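PDB 3TC3: UV damage endonuclease from Sulfolobus acidocaldarius, which probably acts as a metal-dependent endonuclease in the excision repair of UV-damaged DNA, recognising different lesions by flipping dinucleotides. Local coordinates for residues 124-129 / 140-145; 160-165 / 193-198; 172-177 / 206-211. One frame throughout, in Å; residues are numbered along the deposited sequence.

Contact 1: residues 124-129 / 140-145; sequences QYVVLN and IMELKY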
loop_
_atom_site.group_PDB
_atom_site.type_symbol
_atom_site.label_atom_id
_atom_site.label_comp_id
_atom_site.label_asym_id
_atom_site.label_seq_id
_atom_site.Cartn_x
_atom_site.Cartn_y
_atom_site.Cartn_z
ATOM N N GLN A 124 -7.357 -4.162 6.909
ATOM C CA GLN A 124 -7.638 -5.303 7.746
ATOM C C GLN A 124 -8.819 -6.096 7.328
ATOM O O GLN A 124 -8.847 -7.280 7.659
ATOM C CB GLN A 124 -7.847 -4.786 9.220
ATOM C CG GLN A 124 -8.904 -5.566 10.003
ATOM C CD GLN A 124 -8.840 -5.261 11.452
ATOM O OE1 GLN A 124 -9.347 -4.227 11.879
ATOM N NE2 GLN A 124 -8.186 -6.122 12.212
ATOM N N TYR A 125 -9.788 -5.555 6.580
ATOM C CA TYR A 125 -10.853 -6.483 6.244
ATOM C C TYR A 125 -10.577 -7.431 5.073
ATOM O O TYR A 125 -11.374 -8.370 4.914
ATOM C CB TYR A 125 -12.260 -5.939 6.232
ATOM C CG TYR A 125 -12.583 -5.246 7.591
ATOM C CD1 TYR A 125 -12.729 -5.991 8.827
ATOM C CD2 TYR A 125 -12.639 -3.845 7.656
ATOM C CE1 TYR A 125 -12.971 -5.347 10.026
ATOM C CE2 TYR A 125 -12.908 -3.201 8.858
ATOM C CZ TYR A 125 -13.059 -3.927 10.028
ATOM O OH TYR A 125 -13.337 -3.195 11.177
ATOM N N VAL A 126 -9.467 -7.249 4.389
ATOM C CA VAL A 126 -9.055 -8.314 3.467
ATOM C C VAL A 126 -8.297 -9.386 4.271
ATOM O O VAL A 126 -7.192 -9.157 4.770
ATOM C CB VAL A 126 -8.191 -7.713 2.323
ATOM C CG1 VAL A 126 -7.591 -8.817 1.401
ATOM C CG2 VAL A 126 -9.127 -6.819 1.566
ATOM N N VAL A 127 -8.911 -10.564 4.276
ATOM C CA VAL A 127 -8.306 -11.714 5.018
ATOM C C VAL A 127 -8.329 -12.882 4.042
ATOM O O VAL A 127 -9.255 -13.714 4.022
ATOM C CB VAL A 127 -9.127 -12.078 6.295
ATOM C CG1 VAL A 127 -8.271 -13.126 7.031
ATOM C CG2 VAL A 127 -9.356 -10.809 7.155
ATOM N N LEU A 128 -7.286 -12.927 3.200
ATOM C CA LEU A 128 -7.334 -13.834 2.026
ATOM C C LEU A 128 -7.281 -15.273 2.527
ATOM O O LEU A 128 -7.793 -16.156 1.827
ATOM C CB LEU A 128 -6.145 -13.505 1.081
ATOM C CG LEU A 128 -6.126 -14.511 -0.117
ATOM C CD1 LEU A 128 -7.361 -14.336 -1.036
ATOM C CD2 LEU A 128 -4.903 -14.086 -0.900
ATOM N N ASN A 129 -6.683 -15.486 3.718
ATOM C CA ASN A 129 -6.545 -16.858 4.236
ATOM C C ASN A 129 -7.567 -17.148 5.323
ATOM O O ASN A 129 -7.403 -18.055 6.195
ATOM C CB ASN A 129 -5.143 -17.052 4.806
ATOM C CG ASN A 129 -4.953 -16.334 6.117
ATOM O OD1 ASN A 129 -5.725 -15.442 6.486
ATOM N ND2 ASN A 129 -3.988 -16.839 6.923
ATOM N N ILE A 140 -11.809 -11.186 -1.712
ATOM C CA ILE A 140 -11.487 -11.202 -3.152
ATOM C C ILE A 140 -12.236 -10.103 -3.891
ATOM O O ILE A 140 -11.686 -9.468 -4.722
ATOM C CB ILE A 140 -11.765 -12.608 -3.686
ATOM C CG1 ILE A 140 -10.704 -13.532 -3.086
ATOM C CG2 ILE A 140 -11.604 -12.568 -5.265
ATOM C CD1 ILE A 140 -10.866 -15.107 -3.477
ATOM N N MET A 141 -13.498 -9.854 -3.528
ATOM C CA MET A 141 -14.262 -8.705 -4.083
ATOM C C MET A 141 -13.531 -7.391 -3.853
ATOM O O MET A 141 -13.460 -6.551 -4.807
ATOM C CB MET A 141 -15.736 -8.640 -3.604
ATOM C CG MET A 141 -16.502 -9.808 -4.126
ATOM S SD MET A 141 -16.612 -10.022 -5.972
ATOM C CE MET A 141 -15.020 -10.901 -6.623
ATOM N N GLU A 142 -12.995 -7.203 -2.629
ATOM C CA GLU A 142 -12.268 -5.945 -2.370
ATOM C C GLU A 142 -10.981 -5.883 -3.222
ATOM O O GLU A 142 -10.628 -4.838 -3.765
ATOM C CB GLU A 142 -12.045 -5.860 -0.870
ATOM C CG GLU A 142 -11.401 -4.550 -0.417
ATOM C CD GLU A 142 -12.149 -3.257 -0.691
ATOM O OE1 GLU A 142 -13.288 -3.213 -1.209
ATOM O OE2 GLU A 142 -11.571 -2.233 -0.297
ATOM N N LEU A 143 -10.285 -7.021 -3.291
ATOM C CA LEU A 143 -9.070 -7.094 -4.154
ATOM C C LEU A 143 -9.380 -6.853 -5.629
ATOM O O LEU A 143 -8.604 -6.103 -6.291
ATOM C CB LEU A 143 -8.369 -8.468 -3.955
ATOM C CG LEU A 143 -7.688 -8.600 -2.608
ATOM C CD1 LEU A 143 -7.298 -10.088 -2.429
ATOM C CD2 LEU A 143 -6.536 -7.630 -2.381
ATOM N N LYS A 144 -10.522 -7.377 -6.102
ATOM C CA LYS A 144 -10.932 -7.156 -7.502
ATOM C C LYS A 144 -11.195 -5.666 -7.765
ATOM O O LYS A 144 -10.752 -5.120 -8.775
ATOM C CB LYS A 144 -12.224 -7.939 -7.734
ATOM C CG LYS A 144 -12.755 -7.599 -9.090
ATOM C CD LYS A 144 -14.040 -8.366 -9.384
ATOM C CE LYS A 144 -14.446 -8.139 -10.879
ATOM N NZ LYS A 144 -14.806 -6.730 -11.112
ATOM N N TYR A 145 -11.799 -4.936 -6.790
ATOM C CA TYR A 145 -11.941 -3.491 -6.990
ATOM C C TYR A 145 -10.590 -2.767 -7.094
ATOM O O TYR A 145 -10.441 -1.857 -7.924
ATOM C CB TYR A 145 -12.781 -2.896 -5.790
ATOM C CG TYR A 145 -12.456 -1.456 -5.414
ATOM C CD1 TYR A 145 -12.482 -0.416 -6.351
ATOM C CD2 TYR A 145 -12.079 -1.150 -4.064
ATOM C CE1 TYR A 145 -12.112 0.911 -6.014
ATOM C CE2 TYR A 145 -11.787 0.147 -3.726
ATOM C CZ TYR A 145 -11.804 1.167 -4.712
ATOM O OH TYR A 145 -11.437 2.443 -4.416
#

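Contact 2: residues 160-165 / 193-198; sequences QIHVGS and VIENDD. With MN (manganese (II) ion), chain C.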
loop_
_atom_site.group_PDB
_atom_site.type_symbol
_atom_site.label_atom_id
_atom_site.label_comp_id
_atom_site.label_asym_id
_atom_site.label_seq_id
_atom_site.Cartn_x
_atom_site.Cartn_y
_atom_site.Cartn_z
ATOM N N GLN A 160 -0.938 -4.324 -1.672
ATOM C CA GLN A 160 -0.212 -4.953 -0.539
ATOM C C GLN A 160 -1.254 -5.396 0.496
ATOM O O GLN A 160 -2.183 -4.626 0.962
ATOM C CB GLN A 160 0.781 -3.950 0.074
ATOM C CG GLN A 160 0.236 -2.801 0.695
ATOM C CD GLN A 160 1.421 -1.873 1.054
ATOM O OE1 GLN A 160 1.791 -1.050 0.189
ATOM N NE2 GLN A 160 2.103 -2.105 2.225
ATOM N N ILE A 161 -1.027 -6.627 0.973
ATOM C CA ILE A 161 -1.850 -7.126 2.069
ATOM C C ILE A 161 -1.030 -7.852 3.156
ATOM O O ILE A 161 0.093 -8.168 2.893
ATOM C CB ILE A 161 -2.934 -8.125 1.597
ATOM C CG1 ILE A 161 -2.274 -9.330 0.931
ATOM C CG2 ILE A 161 -3.906 -7.367 0.649
ATOM C CD1 ILE A 161 -3.358 -10.517 0.590
ATOM N N HIS A 162 -1.596 -7.945 4.377
ATOM C CA HIS A 162 -1.016 -8.848 5.374
ATOM C C HIS A 162 -1.443 -10.260 5.075
ATOM O O HIS A 162 -2.363 -10.573 4.267
ATOM C CB HIS A 162 -1.525 -8.402 6.728
ATOM C CG HIS A 162 -0.890 -7.156 7.191
ATOM N ND1 HIS A 162 -1.594 -6.105 7.628
ATOM C CD2 HIS A 162 0.453 -6.788 7.252
ATOM C CE1 HIS A 162 -0.732 -5.119 8.026
ATOM N NE2 HIS A 162 0.515 -5.537 7.787
ATOM N N VAL A 163 -0.771 -11.231 5.723
ATOM C CA VAL A 163 -1.100 -12.612 5.498
ATOM C C VAL A 163 -2.546 -12.898 5.952
ATOM O O VAL A 163 -3.273 -13.704 5.346
ATOM C CB VAL A 163 -0.037 -13.565 6.151
ATOM C CG1 VAL A 163 -0.504 -14.943 5.981
ATOM C CG2 VAL A 163 1.255 -13.378 5.423
ATOM N N GLY A 164 -2.881 -12.277 7.074
ATOM C CA GLY A 164 -4.250 -12.369 7.493
ATOM C C GLY A 164 -4.425 -13.031 8.874
ATOM O O GLY A 164 -3.832 -12.652 9.906
ATOM N N SER A 165 -5.236 -14.092 8.885
ATOM C CA SER A 165 -5.613 -14.811 10.098
ATOM C C SER A 165 -4.566 -15.825 10.537
ATOM O O SER A 165 -3.904 -16.384 9.678
ATOM C CB SER A 165 -6.938 -15.509 9.677
ATOM O OG SER A 165 -7.363 -16.456 10.621
ATOM N N VAL A 193 1.290 -8.113 -3.256
ATOM C CA VAL A 193 2.508 -8.196 -2.474
ATOM C C VAL A 193 2.106 -8.363 -0.992
ATOM O O VAL A 193 0.970 -8.036 -0.622
ATOM C CB VAL A 193 3.468 -6.969 -2.654
ATOM C CG1 VAL A 193 3.812 -6.779 -4.131
ATOM C CG2 VAL A 193 2.797 -5.724 -2.049
ATOM N N ILE A 194 2.950 -9.029 -0.204
ATOM C CA ILE A 194 2.571 -9.270 1.184
ATOM C C ILE A 194 3.561 -8.552 2.105
ATOM O O ILE A 194 4.716 -8.450 1.820
ATOM C CB ILE A 194 2.523 -10.794 1.535
ATOM C CG1 ILE A 194 3.828 -11.460 1.218
ATOM C CG2 ILE A 194 1.312 -11.505 0.872
ATOM C CD1 ILE A 194 3.885 -12.979 1.734
ATOM N N GLU A 195 3.104 -8.162 3.272
ATOM C CA GLU A 195 3.942 -7.424 4.195
ATOM C C GLU A 195 3.915 -8.146 5.555
ATOM O O GLU A 195 2.933 -8.787 5.995
ATOM C CB GLU A 195 3.227 -6.079 4.390
ATOM C CG GLU A 195 3.849 -5.088 5.391
ATOM C CD GLU A 195 2.903 -3.939 5.753
ATOM O OE1 GLU A 195 1.967 -3.642 5.014
ATOM O OE2 GLU A 195 3.126 -3.292 6.788
ATOM N N ASN A 196 5.044 -8.049 6.246
ATOM C CA ASN A 196 5.126 -8.594 7.556
ATOM C C ASN A 196 4.300 -7.751 8.534
ATOM O O ASN A 196 4.238 -6.514 8.377
ATOM C CB ASN A 196 6.609 -8.720 7.986
ATOM C CG ASN A 196 7.361 -7.376 7.986
ATOM O OD1 ASN A 196 7.412 -6.741 6.939
ATOM N ND2 ASN A 196 7.862 -6.929 9.156
ATOM N N ASP A 197 3.740 -8.420 9.520
ATOM C CA ASP A 197 3.037 -7.668 10.603
ATOM C C ASP A 197 3.728 -7.737 11.942
ATOM O O ASP A 197 4.705 -8.489 12.086
ATOM C CB ASP A 197 1.551 -8.069 10.585
ATOM C CG ASP A 197 1.336 -9.475 11.125
ATOM O OD1 ASP A 197 1.310 -9.633 12.385
ATOM O OD2 ASP A 197 1.163 -10.458 10.368
ATOM N N ASP A 198 3.150 -7.053 12.980
ATOM C CA ASP A 198 3.875 -7.003 14.228
ATOM C C ASP A 198 3.348 -7.967 15.261
ATOM O O ASP A 198 3.824 -8.007 16.399
ATOM C CB ASP A 198 3.880 -5.548 14.750
ATOM C CG ASP A 198 2.489 -4.983 14.991
ATOM O OD1 ASP A 198 1.469 -5.510 14.568
ATOM O OD2 ASP A 198 2.421 -3.898 15.620
HETATM MN MN MN C . 3.426 -1.105 6.994
HETATM O O HOH W 1 1.199 -10.205 7.623
HETATM O O HOH W 2 -1.625 -10.695 9.304
HETATM O O HOH W 3 1.235 -1.114 6.041
#

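Contact 3: residues 172-177 / 206-211; sequences ESLNRF and CLWISE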
loop_
_atom_site.group_PDB
_atom_site.type_symbol
_atom_site.label_atom_id
_atom_site.label_comp_id
_atom_site.label_asym_id
_atom_site.label_seq_id
_atom_site.Cartn_x
_atom_site.Cartn_y
_atom_site.Cartn_z
ATOM N N GLU A 172 -0.916 -23.959 9.220
ATOM C CA GLU A 172 -2.209 -24.127 8.496
ATOM C C GLU A 172 -2.593 -22.817 7.831
ATOM O O GLU A 172 -3.106 -22.809 6.715
ATOM C CB GLU A 172 -3.330 -24.554 9.433
ATOM C CG GLU A 172 -3.214 -26.095 9.696
ATOM C CD GLU A 172 -4.430 -26.738 10.338
ATOM O OE1 GLU A 172 -5.573 -26.371 9.980
ATOM O OE2 GLU A 172 -4.202 -27.680 11.190
ATOM N N SER A 173 -2.311 -21.757 8.561
ATOM C CA SER A 173 -2.707 -20.399 8.071
ATOM C C SER A 173 -1.872 -19.977 6.883
ATOM O O SER A 173 -2.403 -19.319 5.944
ATOM C CB SER A 173 -2.592 -19.375 9.206
ATOM O OG SER A 173 -3.646 -19.564 10.212
ATOM N N LEU A 174 -0.574 -20.342 6.863
ATOM C CA LEU A 174 0.263 -20.082 5.669
ATOM C C LEU A 174 -0.210 -20.899 4.434
ATOM O O LEU A 174 -0.240 -20.375 3.287
ATOM C CB LEU A 174 1.807 -20.384 5.914
ATOM C CG LEU A 174 2.360 -19.504 7.020
ATOM C CD1 LEU A 174 3.823 -19.974 7.253
ATOM C CD2 LEU A 174 2.363 -18.031 6.599
ATOM N N ASN A 175 -0.553 -22.184 4.676
ATOM C CA ASN A 175 -0.976 -22.984 3.565
ATOM C C ASN A 175 -2.361 -22.561 3.055
ATOM O O ASN A 175 -2.526 -22.543 1.823
ATOM C CB ASN A 175 -0.872 -24.441 3.961
ATOM C CG ASN A 175 0.609 -24.941 3.822
ATOM O OD1 ASN A 175 1.284 -24.758 2.745
ATOM N ND2 ASN A 175 1.120 -25.497 4.877
ATOM N N ARG A 176 -3.240 -22.106 3.945
ATOM C CA ARG A 176 -4.554 -21.563 3.486
ATOM C C ARG A 176 -4.292 -20.280 2.652
ATOM O O ARG A 176 -4.945 -20.068 1.612
ATOM C CB ARG A 176 -5.507 -21.131 4.609
ATOM C CG ARG A 176 -6.069 -22.334 5.406
ATOM C CD ARG A 176 -7.326 -21.886 6.234
ATOM N NE ARG A 176 -7.109 -20.641 7.000
ATOM C CZ ARG A 176 -6.470 -20.585 8.157
ATOM N NH1 ARG A 176 -6.021 -21.728 8.758
ATOM N NH2 ARG A 176 -6.274 -19.421 8.742
ATOM N N PHE A 177 -3.303 -19.487 3.048
ATOM C CA PHE A 177 -3.063 -18.297 2.220
ATOM C C PHE A 177 -2.661 -18.694 0.809
ATOM O O PHE A 177 -3.105 -18.123 -0.177
ATOM C CB PHE A 177 -1.971 -17.466 2.875
ATOM C CG PHE A 177 -1.641 -16.217 2.085
ATOM C CD1 PHE A 177 -0.766 -16.255 0.961
ATOM C CD2 PHE A 177 -2.197 -14.997 2.480
ATOM C CE1 PHE A 177 -0.563 -15.101 0.252
ATOM C CE2 PHE A 177 -1.987 -13.834 1.710
ATOM C CZ PHE A 177 -1.121 -13.872 0.608
ATOM N N CYS A 206 6.720 -14.520 5.691
ATOM C CA CYS A 206 6.425 -13.985 4.337
ATOM C C CYS A 206 7.378 -14.537 3.290
ATOM O O CYS A 206 6.937 -14.868 2.166
ATOM C CB CYS A 206 6.475 -12.438 4.321
ATOM S SG CYS A 206 5.164 -11.703 5.347
ATOM N N LEU A 207 8.622 -14.752 3.677
ATOM C CA LEU A 207 9.610 -15.301 2.715
ATOM C C LEU A 207 9.201 -16.768 2.393
ATOM O O LEU A 207 9.386 -17.227 1.251
ATOM C CB LEU A 207 10.988 -15.265 3.345
ATOM C CG LEU A 207 11.576 -13.853 3.429
ATOM C CD1 LEU A 207 12.947 -13.873 4.162
ATOM C CD2 LEU A 207 11.745 -13.254 2.044
ATOM N N TRP A 208 8.614 -17.477 3.380
ATOM C CA TRP A 208 8.207 -18.892 3.134
ATOM C C TRP A 208 7.118 -18.897 2.097
ATOM O O TRP A 208 7.081 -19.761 1.195
ATOM C CB TRP A 208 7.779 -19.464 4.472
ATOM C CG TRP A 208 7.574 -20.959 4.446
ATOM C CD1 TRP A 208 8.525 -21.947 4.715
ATOM C CD2 TRP A 208 6.352 -21.677 4.094
ATOM N NE1 TRP A 208 7.966 -23.191 4.604
ATOM C CE2 TRP A 208 6.674 -23.107 4.269
ATOM C CE3 TRP A 208 5.027 -21.300 3.744
ATOM C CZ2 TRP A 208 5.720 -24.111 3.988
ATOM C CZ3 TRP A 208 4.067 -22.345 3.522
ATOM C CH2 TRP A 208 4.431 -23.680 3.672
ATOM N N ILE A 209 6.153 -17.968 2.223
ATOM C CA ILE A 209 5.104 -17.823 1.232
ATOM C C ILE A 209 5.701 -17.453 -0.127
ATOM O O ILE A 209 5.334 -18.091 -1.132
ATOM C CB ILE A 209 4.022 -16.803 1.671
ATOM C CG1 ILE A 209 3.242 -17.325 2.882
ATOM C CG2 ILE A 209 3.129 -16.457 0.426
ATOM C CD1 ILE A 209 2.254 -16.284 3.422
ATOM N N SER A 210 6.570 -16.444 -0.173
ATOM C CA SER A 210 7.113 -15.983 -1.444
ATOM C C SER A 210 7.814 -17.087 -2.182
ATOM O O SER A 210 7.687 -17.179 -3.415
ATOM C CB SER A 210 8.090 -14.821 -1.183
ATOM O OG SER A 210 8.532 -14.234 -2.397
ATOM N N GLU A 211 8.580 -17.942 -1.471
ATOM C CA GLU A 211 9.357 -18.977 -2.125
ATOM C C GLU A 211 8.449 -19.922 -2.937
ATOM O O GLU A 211 8.885 -20.437 -3.965
ATOM C CB GLU A 211 10.145 -19.778 -1.065
ATOM C CG GLU A 211 10.942 -20.841 -1.652
ATOM C CD GLU A 211 12.314 -20.315 -2.026
ATOM O OE1 GLU A 211 12.593 -19.118 -1.725
ATOM O OE2 GLU A 211 13.101 -21.092 -2.610
#

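Contact 1: residues 124-129 / 140-145
Val126 sets its two methyls over neighbouring residues of the helix, CG1 on Leu143 and CG2 on Glu142. CG1 touches the whole fork of the leucine: it is 4.0 Å from Leu143 CG and about as far from CD1 and CD2, so the methyl sits over the branch point instead of against one arm. CG2 lies across the aliphatic stem of the glutamate, 3.8 Å from Glu142 CG, the two side chains meeting at about a right angle. With Val126 CG1 anti to the backbone N (chi1 174°) and CG2 anti to the carbonyl carbon, the valine can straddle both partners at once. Glu142 bends at its second torsion (chi2 61°), which leaves CB and CG against the valine and carries the carboxylate off the interface, where OE1 is hydrogen-bonded to Ser88 OG.

Two residues on, Leu128 makes the second touch. Its CD1 comes to 4.0 Å from Ile140 CG1, and the same methyl is 4.5 Å from Leu143 CD1, a looser approach that places Leu143 between the two loop residues. The nearest CA pairs, Val126 with Glu142 and Leu128 with Ile140, are each 7.1 Å apart; as the loop advances by two residues the helix steps back by two, so the segments run in opposite senses. No hydrogen bond crosses, and the 209 Å² of buried surface comes from these five residues.

Val126, Leu128 and Leu143 also touch Ile161 on strand 158-162, which places the contact at the layer between strands and helices. A loop leaving strand 117-120 and folding back on the following helix 133-153 in this way belongs to the beta-alpha unit of a TIM barrel.

Contact 2: residues 160-165 / 193-198
Glu195 reaches from its strand to the metal, passing His162 and Gln160 of the neighbouring strand on the way. Its CB lies 4.0 Å from His162 CD2, and CG continues past NE2 of the same ring. CG is anti to the backbone N (chi1 177°) and the chain beyond is extended, so the glutamate runs alongside the histidine. At the tip the oxygens divide the work: Glu195 OE2 binds manganese at 2.2 Å, while OE1 accepts a hydrogen bond from Gln160 NE2 at 3.2 Å, and water 3, itself a manganese ligand, lies within hydrogen-bonding distance of OE1. OE1 lies close to the amide plane of Gln160, but NE2 meets it from 50° above the carboxylate plane.

These strands are adjacent staves of the parallel, eight-stranded TIM barrel. Ile161 N donates to Val193 O at 2.9 Å and Glu195 N donates back to Ile161 O at 3.0 Å, while the axes of the short strand segments cross at 44°. Gln160, Val193 and Glu195 share one face. Asp220 OD2 and Glu288 OE1 also bind the ion, and Asp251 is a further residue of the manganese site. Gln160 NE2 also donates to Asp251 OD2, linking the ligand Glu195 to this second carboxylate; a leucine in its place would probably leave both carboxylates without this shared donor and freer to turn.

Beyond Glu195, Asp197 CB lies over a face of the His162 ring in a CH-pi contact, 4.1 Å from the centroid, and Glu195 O lies at the ring edge. Asp197 OD1 is hydrogen-bonded to Lys199 N and Val200 N, OD2 to Phe201 N. Water 1 accepts from Val163 N and lies within hydrogen-bonding distance of Glu195 O and Asp197 OD2; water 2 accepts from Gly164 N.

Contact 3: residues 172-177 / 206-211
Leu174 packs against both Trp208 and Ile209 where two outer helices of the TIM barrel, 170-181 and 203-213, run side by side. The short segments cross at -38°, with their axes 10.5 Å apart at closest approach. Their nearest CA pair, Leu174 and Ile209, stands 6.9 Å apart and is where the two backbones come nearest.

Ile209 CG1 is anti to the carbonyl carbon and the chain extends beyond it, which drives CD1 between two partners: it is 3.6 Å from Leu174 CD2 and 3.9 Å from Phe177 CD1. Its other branch, CG2, meets CD1 and CE1 of the same phenyl ring, so both arms of the isoleucine reach the CG, CD1 and CE1 part of the ring. Phe177 also touches Ile194 on strand 192-195, carrying the packing inward to the barrel wall.

Trp208 also faces helix 170-181. With CG anti to the backbone N (chi1 -170°) and the ring turned across the next bond, it sends its six-membered ring toward that helix. Leu174 CB lies 3.8 Å from Trp208 CZ3, and Leu174 CD1 meets CE3 beside it. Asn175 closes the outer margin, its amide plane turned 75° from the indole, with OD1 at the ring edge, in plane and 3.5 Å from Trp208 CH2.

From the N terminus, the chain leaves strand 117-120 and makes contact 1 at once, closing a short loop as 124-129 folds back on helix 133-153. That loop is complete before strand 158-162 opens contact 2. Contacts 2 and 3 then cross: 160-165, 172-177, 193-198 and 206-211 alternate, so two successive beta-alpha units pair strand with strand and helix with helix. Their centres are 10 Å apart, and Phe177 CZ comes to 3.4 Å from Ile194 CG2 between the layers. Asn129 ties contact 1 to both: ND2 probably donates to Ser165 O and to Ser173 O, while Asn129 O probably accepts from Arg176 NE.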